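Local atomic coordinates of TPR repeat-containing protein (PDB entry 3U4T), a protein that is of unknown function but, as a tetratricopeptide repeat protein, probably offers an all-helical scaffold for binding other proteins. Residues A[117-121]-A[122-126]; A[127-130]-A[131-135]; A[165-168]-A[169-172]; A[202-205]-A[206-209]. The protein carries 1 engineered substitution. One frame throughout, in Å; residues are numbered along the deposited sequence.

Contact 1: A[117-121]-A[122-126]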
loop_
_atom_site.group_PDB
_atom_site.type_symbol
_atom_site.label_atom_id
_atom_site.label_comp_id
_atom_site.label_asym_id
_atom_site.label_seq_id
_atom_site.Cartn_x
_atom_site.Cartn_y
_atom_site.Cartn_z
ATOM N N TYR A 117 -6.264 7.534 0.205
ATOM C CA TYR A 117 -6.146 8.903 0.704
ATOM C C TYR A 117 -7.041 9.136 1.911
ATOM O O TYR A 117 -6.595 9.601 2.953
ATOM C CB TYR A 117 -6.528 9.941 -0.360
ATOM C CG TYR A 117 -6.581 11.341 0.223
ATOM C CD1 TYR A 117 -5.405 12.041 0.503
ATOM C CD2 TYR A 117 -7.792 11.922 0.587
ATOM C CE1 TYR A 117 -5.432 13.280 1.134
ATOM C CE2 TYR A 117 -7.835 13.171 1.226
ATOM C CZ TYR A 117 -6.648 13.841 1.499
ATOM O OH TYR A 117 -6.671 15.058 2.164
ATOM N N PHE A 118 -8.315 8.828 1.763
ATOM C CA PHE A 118 -9.249 9.038 2.854
ATOM C C PHE A 118 -9.028 8.061 4.017
ATOM O O PHE A 118 -9.376 8.353 5.179
ATOM C CB PHE A 118 -10.679 8.967 2.305
ATOM C CG PHE A 118 -11.040 10.147 1.450
ATOM C CD1 PHE A 118 -11.293 11.389 2.027
ATOM C CD2 PHE A 118 -11.047 10.044 0.076
ATOM C CE1 PHE A 118 -11.537 12.501 1.244
ATOM C CE2 PHE A 118 -11.293 11.165 -0.715
ATOM C CZ PHE A 118 -11.537 12.389 -0.126
ATOM N N TYR A 119 -8.443 6.909 3.697
ATOM C CA TYR A 119 -8.128 5.893 4.693
ATOM C C TYR A 119 -7.055 6.471 5.604
ATOM O O TYR A 119 -7.124 6.336 6.830
ATOM C CB TYR A 119 -7.619 4.622 3.993
ATOM C CG TYR A 119 -6.924 3.636 4.895
ATOM C CD1 TYR A 119 -5.565 3.757 5.177
ATOM C CD2 TYR A 119 -7.621 2.565 5.459
ATOM C CE1 TYR A 119 -4.912 2.835 5.996
ATOM C CE2 TYR A 119 -6.985 1.647 6.273
ATOM C CZ TYR A 119 -5.632 1.786 6.540
ATOM O OH TYR A 119 -5.021 0.880 7.380
ATOM N N ASN A 120 -6.066 7.122 5.007
ATOM C CA ASN A 120 -4.997 7.722 5.793
ATOM C C ASN A 120 -5.505 8.941 6.551
ATOM O O ASN A 120 -4.863 9.395 7.491
ATOM C CB ASN A 120 -3.805 8.128 4.908
ATOM C CG ASN A 120 -3.167 6.944 4.199
ATOM O OD1 ASN A 120 -2.950 5.893 4.799
ATOM N ND2 ASN A 120 -2.849 7.119 2.920
ATOM N N LYS A 121 -6.652 9.479 6.141
ATOM C CA LYS A 121 -7.212 10.642 6.827
ATOM C C LYS A 121 -8.331 10.226 7.777
ATOM O O LYS A 121 -9.001 11.073 8.362
ATOM C CB LYS A 121 -7.737 11.673 5.823
ATOM C CG LYS A 121 -6.672 12.263 4.908
ATOM C CD LYS A 121 -5.531 12.865 5.692
ATOM C CE LYS A 121 -4.499 13.485 4.779
ATOM N NZ LYS A 121 -3.578 14.329 5.574
ATOM N N GLY A 122 -8.544 8.920 7.923
ATOM C CA GLY A 122 -9.571 8.440 8.836
ATOM C C GLY A 122 -11.022 8.451 8.394
ATOM O O GLY A 122 -11.919 8.324 9.213
ATOM N N ASN A 123 -11.296 8.640 7.119
ATOM C CA ASN A 123 -12.698 8.598 6.720
ATOM C C ASN A 123 -12.802 7.246 6.075
ATOM O O ASN A 123 -12.626 7.093 4.870
ATOM C CB ASN A 123 -13.066 9.673 5.705
ATOM C CG ASN A 123 -14.577 9.809 5.538
ATOM O OD1 ASN A 123 -15.276 8.837 5.231
ATOM N ND2 ASN A 123 -15.085 11.023 5.745
ATOM N N PHE A 124 -13.066 6.251 6.900
ATOM C CA PHE A 124 -13.133 4.905 6.400
ATOM C C PHE A 124 -14.316 4.657 5.491
ATOM O O PHE A 124 -14.186 3.951 4.496
ATOM C CB PHE A 124 -13.044 3.940 7.583
ATOM C CG PHE A 124 -11.750 4.069 8.328
ATOM C CD1 PHE A 124 -10.549 3.787 7.692
ATOM C CD2 PHE A 124 -11.719 4.560 9.629
ATOM C CE1 PHE A 124 -9.334 3.992 8.330
ATOM C CE2 PHE A 124 -10.506 4.772 10.280
ATOM C CZ PHE A 124 -9.310 4.488 9.627
ATOM N N PRO A 125 -15.477 5.248 5.794
ATOM C CA PRO A 125 -16.606 4.999 4.892
ATOM C C PRO A 125 -16.298 5.483 3.469
ATOM O O PRO A 125 -16.546 4.780 2.470
ATOM C CB PRO A 125 -17.743 5.778 5.544
ATOM C CG PRO A 125 -17.431 5.612 7.003
ATOM C CD PRO A 125 -15.931 5.896 7.036
ATOM N N LEU A 126 -15.743 6.679 3.365
ATOM C CA LEU A 126 -15.421 7.206 2.044
ATOM C C LEU A 126 -14.341 6.317 1.414
ATOM O O LEU A 126 -14.466 5.899 0.267
ATOM C CB LEU A 126 -14.944 8.659 2.169
ATOM C CG LEU A 126 -14.786 9.533 0.927
ATOM C CD1 LEU A 126 -16.036 9.428 0.072
ATOM C CD2 LEU A 126 -14.552 10.976 1.356
#
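G122 turns the chain at the end of helix 109-120, its N donating to Y119 O at 3.1 Å. The donor lies above the Y119 carbonyl plane, as expected for a bond only three residues back. Its positive phi, 80°, would jam any CB against K121 O, so glycine suits the site. N123 follows with a shorter bond, N to F118 O at 2.7 Å, and the two bonds into the last turn complete a Schellman motif. The side chain of N123 then serves the next helix: OD1 accepts L126 N at 2.9 Å, an N-cap. F124 swings its ring back over the turn and sets its edge toward the face of Y119 in an offset edge-to-face pair, with centroids 5.6 Å apart and planes at 77°. CE1 of F124 leads, 3.6 Å from Y119 CD2. Beyond the cap, L126 has CG anti to its own N (chi1 -169°), which carries CD2 over the middle of the F118 ring, 3.4 Å from the centroid. Y117 CD2 lies over the other face of F118, so the phenyl is sandwiched. Y119 and F124 reach on to Y154 of helix 142-154. A Schellman stop running directly into an asparagine N-cap, with aromatic packing on both helices, makes a tight turn consistent with the helical hairpins from which tetratricopeptide repeat folds are built.

Contact 2: A[127-130]-A[131-135]; sequences AIQY and MEKQI. Engineered in segment 131-135: E132 (natural residue Ser).
K133 lies alongside Y130, pointing the same way, and sets CE on the tyrosine ring. CE is centred over one face, 3.6 Å from the ring centroid, in a CH-pi contact. The last torsion of the lysine is bent (chi4 -60°), and NZ rises obliquely from CE, away from the ring, yet still lies over the face, 4.8 Å from the same centroid and 10° off the ring normal, a cation-pi geometry. Q129 runs beside K133 in the same direction, and its OE1 takes a weak hydrogen bond from K133 NZ at 3.3 Å; the ammonium group thus has the ring face and the amide oxygen as neighbours on the same general side. With an alanine in place of Y130, the lysine would probably lose the surface that supports CE and NZ and be left free to swing, tethered mainly by the weak bond to Q129. On another side of the helix, I128 and the engineered E132 (serine in the natural sequence) also lie side by side, I128 CG2 resting 3.7 Å from E132 CD, while E132 OE2 bonds to Y152 OH. Regular bonding lapses after E132: K133 N donates to Y130 O at 3.1 Å, from above the carbonyl plane. Q134 NE2 then folds back to M131 O at 2.9 Å, on a lone pair in the carbonyl plane. Helix 109-120 flanks this end through Y130 on I114, selenomethionine M131 on S116 and K133 on Y111, whereas I128, Q134 and I135 pack against helix 142-154.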
loop_
_atom_site.group_PDB
_atom_site.type_symbol
_atom_site.label_atom_id
_atom_site.label_comp_id
_atom_site.label_asym_id
_atom_site.label_seq_id
_atom_site.Cartn_x
_atom_site.Cartn_y
_atom_site.Cartn_z
ATOM N N ALA A 127 -13.290 6.014 2.173
ATOM C CA ALA A 127 -12.198 5.163 1.688
ATOM C C ALA A 127 -12.721 3.815 1.181
ATOM O O ALA A 127 -12.338 3.348 0.101
ATOM C CB ALA A 127 -11.179 4.935 2.803
ATOM N N ILE A 128 -13.595 3.194 1.967
ATOM C CA ILE A 128 -14.182 1.921 1.593
ATOM C C ILE A 128 -15.020 2.062 0.333
ATOM O O ILE A 128 -14.921 1.230 -0.576
ATOM C CB ILE A 128 -15.102 1.380 2.693
ATOM C CG1 ILE A 128 -14.293 1.089 3.954
ATOM C CG2 ILE A 128 -15.812 0.123 2.190
ATOM C CD1 ILE A 128 -15.150 0.648 5.110
ATOM N N GLN A 129 -15.862 3.100 0.288
ATOM C CA GLN A 129 -16.722 3.321 -0.879
ATOM C C GLN A 129 -15.919 3.294 -2.163
ATOM O O GLN A 129 -16.280 2.591 -3.115
ATOM C CB GLN A 129 -17.457 4.668 -0.826
ATOM C CG GLN A 129 -18.175 4.938 -2.155
ATOM C CD GLN A 129 -18.312 6.408 -2.523
ATOM O OE1 GLN A 129 -18.480 6.739 -3.694
ATOM N NE2 GLN A 129 -18.267 7.295 -1.525
ATOM N N TYR A 130 -14.835 4.069 -2.186
ATOM C CA TYR A 130 -13.981 4.155 -3.357
ATOM C C TYR A 130 -13.120 2.922 -3.602
ATOM O O TYR A 130 -12.870 2.558 -4.755
ATOM C CB TYR A 130 -13.108 5.405 -3.280
ATOM C CG TYR A 130 -13.760 6.630 -3.886
ATOM C CD1 TYR A 130 -13.399 7.088 -5.156
ATOM C CD2 TYR A 130 -14.758 7.315 -3.206
ATOM C CE1 TYR A 130 -14.027 8.209 -5.735
ATOM C CE2 TYR A 130 -15.388 8.430 -3.773
ATOM C CZ TYR A 130 -15.017 8.866 -5.036
ATOM O OH TYR A 130 -15.651 9.949 -5.597
HETATM N N MSE A 131 -12.652 2.284 -2.529
HETATM C CA MSE A 131 -11.856 1.077 -2.700
HETATM C C MSE A 131 -12.734 -0.020 -3.314
HETATM O O MSE A 131 -12.244 -0.855 -4.065
HETATM C CB MSE A 131 -11.274 0.613 -1.365
HETATM C CG MSE A 131 -9.908 1.218 -1.045
HETATM SE SE MSE A 131 -9.350 0.750 0.723
HETATM C CE MSE A 131 -7.969 2.106 0.935
ATOM N N GLU A 132 -14.030 -0.003 -3.012
ATOM C CA GLU A 132 -14.953 -0.993 -3.556
ATOM C C GLU A 132 -15.251 -0.769 -5.037
ATOM O O GLU A 132 -15.738 -1.682 -5.715
ATOM C CB GLU A 132 -16.268 -0.999 -2.773
ATOM C CG GLU A 132 -16.161 -1.572 -1.367
ATOM C CD GLU A 132 -17.490 -1.552 -0.650
ATOM O OE1 GLU A 132 -18.200 -0.544 -0.793
ATOM O OE2 GLU A 132 -17.833 -2.521 0.058
ATOM N N LYS A 133 -14.969 0.440 -5.531
ATOM C CA LYS A 133 -15.190 0.773 -6.944
ATOM C C LYS A 133 -14.259 -0.044 -7.829
ATOM O O LYS A 133 -14.444 -0.112 -9.037
ATOM C CB LYS A 133 -14.921 2.256 -7.222
ATOM C CG LYS A 133 -15.995 3.242 -6.727
ATOM C CD LYS A 133 -15.696 4.643 -7.282
ATOM C CE LYS A 133 -16.526 5.740 -6.608
ATOM N NZ LYS A 133 -17.999 5.570 -6.761
ATOM N N GLN A 134 -13.241 -0.649 -7.226
ATOM C CA GLN A 134 -12.302 -1.468 -7.982
ATOM C C GLN A 134 -12.835 -2.885 -8.133
ATOM O O GLN A 134 -12.559 -3.553 -9.124
ATOM C CB GLN A 134 -10.963 -1.537 -7.269
ATOM C CG GLN A 134 -10.180 -0.253 -7.257
ATOM C CD GLN A 134 -9.144 -0.270 -6.168
ATOM O OE1 GLN A 134 -8.021 0.171 -6.352
ATOM N NE2 GLN A 134 -9.530 -0.778 -5.012
ATOM N N ILE A 135 -13.604 -3.331 -7.146
ATOM C CA ILE A 135 -14.149 -4.681 -7.159
ATOM C C ILE A 135 -15.048 -5.003 -8.344
ATOM O O ILE A 135 -16.044 -4.326 -8.607
ATOM C CB ILE A 135 -14.942 -4.990 -5.864
ATOM C CG1 ILE A 135 -14.095 -4.662 -4.636
ATOM C CG2 ILE A 135 -15.305 -6.481 -5.812
ATOM C CD1 ILE A 135 -12.833 -5.467 -4.553
#

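Contact 3: A[165-168]-A[169-172]; sequences FVKV and LELK
K167 and E170 are brought together by a bend in one chain and a straight run in the other. The lysine has CG beside its backbone N and folds sharply at the next bond (chi2 -70°), carrying CD, CE and NZ round toward the following turn. E170 also keeps CG beside its N (chi1 -64°) but stays extended, so that OE1 meets the bent lysine from across. The closest approach is to the methylene, E170 OE1 to K167 CD at 3.3 Å; K167 NZ stands 3.6 Å from E170 OE1, a long salt bridge. The other carboxylate oxygen, E170 OE2, lies 3.9 Å from V166 CG1, and the root of the glutamate is tight, its CG 3.0 Å from V166 O, the same oxygen that accepts E170 N. L171 sits likewise over the preceding turn, its CG 3.0 Å from K167 O while its N donates to that oxygen at 3.1 Å. The regular bonding ends with K172 N on V168 O at 2.9 Å, after which K172 leaves helical geometry. Within this tetratricopeptide repeat the remaining side chains divide between neighbours: F165 and L169 face helix 176-189, F165 meeting the W181 ring, and V168 and L171 cover F145 of helix 142-154. With charges on the exposed side and NZ at the long end of salt-bridge distance, the K167 to E170 pair probably adds only modestly to the helix, whose hold comes mainly from straight backbone bonds and apolar packing on its other sides.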
loop_
_atom_site.group_PDB
_atom_site.type_symbol
_atom_site.label_atom_id
_atom_site.label_comp_id
_atom_site.label_asym_id
_atom_site.label_seq_id
_atom_site.Cartn_x
_atom_site.Cartn_y
_atom_site.Cartn_z
ATOM N N PHE A 165 -9.747 -10.596 3.670
ATOM C CA PHE A 165 -8.409 -11.137 3.877
ATOM C C PHE A 165 -8.377 -12.578 3.368
ATOM O O PHE A 165 -7.340 -13.065 2.918
ATOM C CB PHE A 165 -8.007 -11.072 5.357
ATOM C CG PHE A 165 -7.805 -9.674 5.867
ATOM C CD1 PHE A 165 -7.043 -8.753 5.135
ATOM C CD2 PHE A 165 -8.390 -9.263 7.064
ATOM C CE1 PHE A 165 -6.870 -7.444 5.601
ATOM C CE2 PHE A 165 -8.221 -7.964 7.533
ATOM C CZ PHE A 165 -7.466 -7.055 6.801
ATOM N N VAL A 166 -9.521 -13.259 3.446
ATOM C CA VAL A 166 -9.622 -14.623 2.939
ATOM C C VAL A 166 -9.343 -14.571 1.441
ATOM O O VAL A 166 -8.808 -15.513 0.870
ATOM C CB VAL A 166 -11.032 -15.213 3.136
ATOM C CG1 VAL A 166 -11.201 -16.438 2.258
ATOM C CG2 VAL A 166 -11.244 -15.585 4.589
ATOM N N LYS A 167 -9.722 -13.463 0.810
ATOM C CA LYS A 167 -9.501 -13.276 -0.620
ATOM C C LYS A 167 -8.034 -13.084 -0.940
ATOM O O LYS A 167 -7.562 -13.542 -1.987
ATOM C CB LYS A 167 -10.276 -12.064 -1.141
ATOM C CG LYS A 167 -11.712 -12.339 -1.523
ATOM C CD LYS A 167 -11.780 -13.184 -2.788
ATOM C CE LYS A 167 -13.216 -13.324 -3.261
ATOM N NZ LYS A 167 -13.303 -14.037 -4.558
ATOM N N VAL A 168 -7.311 -12.389 -0.063
ATOM C CA VAL A 168 -5.884 -12.180 -0.298
ATOM C C VAL A 168 -5.217 -13.557 -0.293
ATOM O O VAL A 168 -4.366 -13.862 -1.124
ATOM C CB VAL A 168 -5.254 -11.292 0.793
ATOM C CG1 VAL A 168 -3.744 -11.184 0.586
ATOM C CG2 VAL A 168 -5.876 -9.906 0.744
ATOM N N LEU A 169 -5.630 -14.392 0.649
ATOM C CA LEU A 169 -5.097 -15.743 0.755
ATOM C C LEU A 169 -5.439 -16.581 -0.467
ATOM O O LEU A 169 -4.581 -17.276 -0.996
ATOM C CB LEU A 169 -5.630 -16.426 2.019
ATOM C CG LEU A 169 -4.924 -15.945 3.285
ATOM C CD1 LEU A 169 -5.666 -16.453 4.507
ATOM C CD2 LEU A 169 -3.470 -16.414 3.265
ATOM N N GLU A 170 -6.689 -16.512 -0.913
ATOM C CA GLU A 170 -7.111 -17.280 -2.076
ATOM C C GLU A 170 -6.229 -17.000 -3.281
ATOM O O GLU A 170 -5.836 -17.914 -3.996
ATOM C CB GLU A 170 -8.549 -16.949 -2.451
ATOM C CG GLU A 170 -9.595 -17.318 -1.426
ATOM C CD GLU A 170 -11.002 -17.107 -1.958
ATOM O OE1 GLU A 170 -11.152 -16.396 -2.978
ATOM O OE2 GLU A 170 -11.955 -17.644 -1.354
ATOM N N LEU A 171 -5.926 -15.728 -3.504
ATOM C CA LEU A 171 -5.113 -15.307 -4.637
ATOM C C LEU A 171 -3.628 -15.611 -4.464
ATOM O O LEU A 171 -2.932 -15.908 -5.432
ATOM C CB LEU A 171 -5.312 -13.807 -4.866
ATOM C CG LEU A 171 -6.761 -13.311 -4.904
ATOM C CD1 LEU A 171 -6.758 -11.803 -5.071
ATOM C CD2 LEU A 171 -7.521 -13.968 -6.055
ATOM N N LYS A 172 -3.131 -15.492 -3.239
ATOM C CA LYS A 172 -1.727 -15.798 -2.958
ATOM C C LYS A 172 -1.710 -16.686 -1.711
ATOM O O LYS A 172 -1.551 -16.186 -0.599
ATOM C CB LYS A 172 -0.904 -14.526 -2.713
ATOM C CG LYS A 172 -0.800 -13.596 -3.913
ATOM C CD LYS A 172 -0.155 -14.259 -5.119
ATOM C CE LYS A 172 0.019 -13.267 -6.268
ATOM N NZ LYS A 172 0.851 -12.092 -5.879
#

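Contact 4: A[202-205]-A[206-209]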
loop_
_atom_site.group_PDB
_atom_site.type_symbol
_atom_site.label_atom_id
_atom_site.label_comp_id
_atom_site.label_asym_id
_atom_site.label_seq_id
_atom_site.Cartn_x
_atom_site.Cartn_y
_atom_site.Cartn_z
ATOM N N TYR A 202 -2.722 -17.164 13.871
ATOM C CA TYR A 202 -1.402 -16.796 14.367
ATOM C C TYR A 202 -0.508 -18.039 14.347
ATOM O O TYR A 202 0.713 -17.938 14.150
ATOM C CB TYR A 202 -1.487 -16.218 15.796
ATOM C CG TYR A 202 -1.755 -14.722 15.843
ATOM C CD1 TYR A 202 -1.016 -13.844 15.052
ATOM C CD2 TYR A 202 -2.747 -14.186 16.666
ATOM C CE1 TYR A 202 -1.262 -12.462 15.074
ATOM C CE2 TYR A 202 -2.999 -12.799 16.695
ATOM C CZ TYR A 202 -2.251 -11.955 15.890
ATOM O OH TYR A 202 -2.497 -10.606 15.868
ATOM N N GLU A 203 -1.114 -19.210 14.544
ATOM C CA GLU A 203 -0.345 -20.450 14.532
ATOM C C GLU A 203 0.152 -20.670 13.115
ATOM O O GLU A 203 1.308 -21.047 12.916
ATOM C CB GLU A 203 -1.194 -21.632 15.011
ATOM C CG GLU A 203 -1.425 -21.615 16.513
ATOM C CD GLU A 203 -2.320 -22.734 16.995
ATOM O OE1 GLU A 203 -3.335 -23.012 16.326
ATOM O OE2 GLU A 203 -2.017 -23.323 18.055
ATOM N N LYS A 204 -0.706 -20.412 12.128
ATOM C CA LYS A 204 -0.298 -20.569 10.736
ATOM C C LYS A 204 0.732 -19.500 10.370
ATOM O O LYS A 204 1.639 -19.744 9.575
ATOM C CB LYS A 204 -1.509 -20.473 9.811
ATOM C CG LYS A 204 -2.016 -21.824 9.309
ATOM C CD LYS A 204 -1.065 -22.427 8.273
ATOM C CE LYS A 204 -1.641 -23.696 7.638
ATOM N NZ LYS A 204 -0.967 -24.042 6.344
ATOM N N LEU A 205 0.589 -18.317 10.964
ATOM C CA LEU A 205 1.512 -17.216 10.714
ATOM C C LEU A 205 2.918 -17.630 11.129
ATOM O O LEU A 205 3.893 -17.362 10.433
ATOM C CB LEU A 205 1.117 -15.995 11.524
ATOM C CG LEU A 205 2.036 -14.827 11.190
ATOM C CD1 LEU A 205 1.622 -14.255 9.848
ATOM C CD2 LEU A 205 1.928 -13.760 12.240
ATOM N N ILE A 206 3.014 -18.268 12.289
ATOM C CA ILE A 206 4.298 -18.743 12.790
ATOM C C ILE A 206 4.742 -19.902 11.895
ATOM O O ILE A 206 5.934 -20.099 11.668
ATOM C CB ILE A 206 4.184 -19.247 14.252
ATOM C CG1 ILE A 206 3.883 -18.082 15.189
ATOM C CG2 ILE A 206 5.466 -19.947 14.667
ATOM C CD1 ILE A 206 3.601 -18.518 16.634
ATOM N N GLU A 207 3.774 -20.667 11.391
ATOM C CA GLU A 207 4.086 -21.797 10.520
ATOM C C GLU A 207 4.885 -21.290 9.329
ATOM O O GLU A 207 6.028 -21.693 9.116
ATOM C CB GLU A 207 2.804 -22.490 10.029
ATOM C CG GLU A 207 2.550 -23.864 10.651
ATOM C CD GLU A 207 1.198 -24.448 10.265
ATOM O OE1 GLU A 207 0.946 -24.602 9.054
ATOM O OE2 GLU A 207 0.389 -24.756 11.170
ATOM N N VAL A 208 4.288 -20.382 8.567
ATOM C CA VAL A 208 4.957 -19.839 7.396
ATOM C C VAL A 208 6.049 -18.819 7.727
ATOM O O VAL A 208 6.864 -18.481 6.872
ATOM C CB VAL A 208 3.939 -19.192 6.433
ATOM C CG1 VAL A 208 2.790 -20.160 6.154
ATOM C CG2 VAL A 208 3.422 -17.892 7.023
ATOM N N CYS A 209 6.082 -18.335 8.964
ATOM C CA CYS A 209 7.095 -17.343 9.351
ATOM C C CYS A 209 8.281 -17.804 10.182
ATOM O O CYS A 209 9.377 -17.275 10.057
ATOM C CB CYS A 209 6.439 -16.166 10.077
ATOM S SG CYS A 209 5.535 -15.022 9.033
HETATM O O HOH W 1 1.510 -23.625 14.170
#
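K204 CD lies over one face of the E207 carboxylate near OE1, and CE approaches obliquely, each of these two carbons 3.1 Å from E207 OE1, while K204 NZ comes closer to the plane and forms a salt bridge to E207 OE1 at 3.4 Å. At the other oxygen a water lies beyond E207 OE2, 3.4 Å away in a weak bond that it donates; it also donates to E203 O at 2.9 Å, loosely bridging the carboxylate to the preceding turn. The other flat group, the Y202 ring, points away from the following turn and meets Y226 with planes about 40° apart, its OH bonded to E222. Neither partner of the ion pair is settled in a staggered position about its first bond: chi1 is -102° in K204 and -108° in E207, and with these torsions the lysine methylenes come to OE1. With a methionine in place of K204, E207 OE1 would probably be left without its cationic mate, and the carboxylate would be freer to turn about its chain. Beneath the pair, V208 N donates to K204 O at 2.9 Å in a nearly straight bond. On the buried side L205 CD1 rests 4.1 Å from C209 SG, and helix 217-233 covers I206 and C209, while V208 and C209 also reach Y176. The K204-E207 pair thus lies on the more exposed side, while L205 and C209 are buried, and the bridge, touching mostly through methylenes, is likely to be a weak electrostatic link between successive turns.

Overall arrangement
The four contacts follow one another along the chain without overlap. Contacts 1 and 2 share helix 124-131, at its start and its end, and touch each other through A127 and M131 packed on F118 and Y119; their centres are 11 Å apart. Contact 3 lies two helices further on, in helix 158-171, and its centre is 17 Å from that of contact 2. Contact 4 follows in helix 199-209. The centres of contacts 3 and 4 are 15 Å apart, and those of contacts 1 and 4 are 30 Å apart. Helix 142-154 packs against contacts 1, 2 and 3, and helix 176-189 against 3 and 4, so neighbouring helices link these local contacts into one extended, strand-free stack, consistent with a tetratricopeptide scaffold.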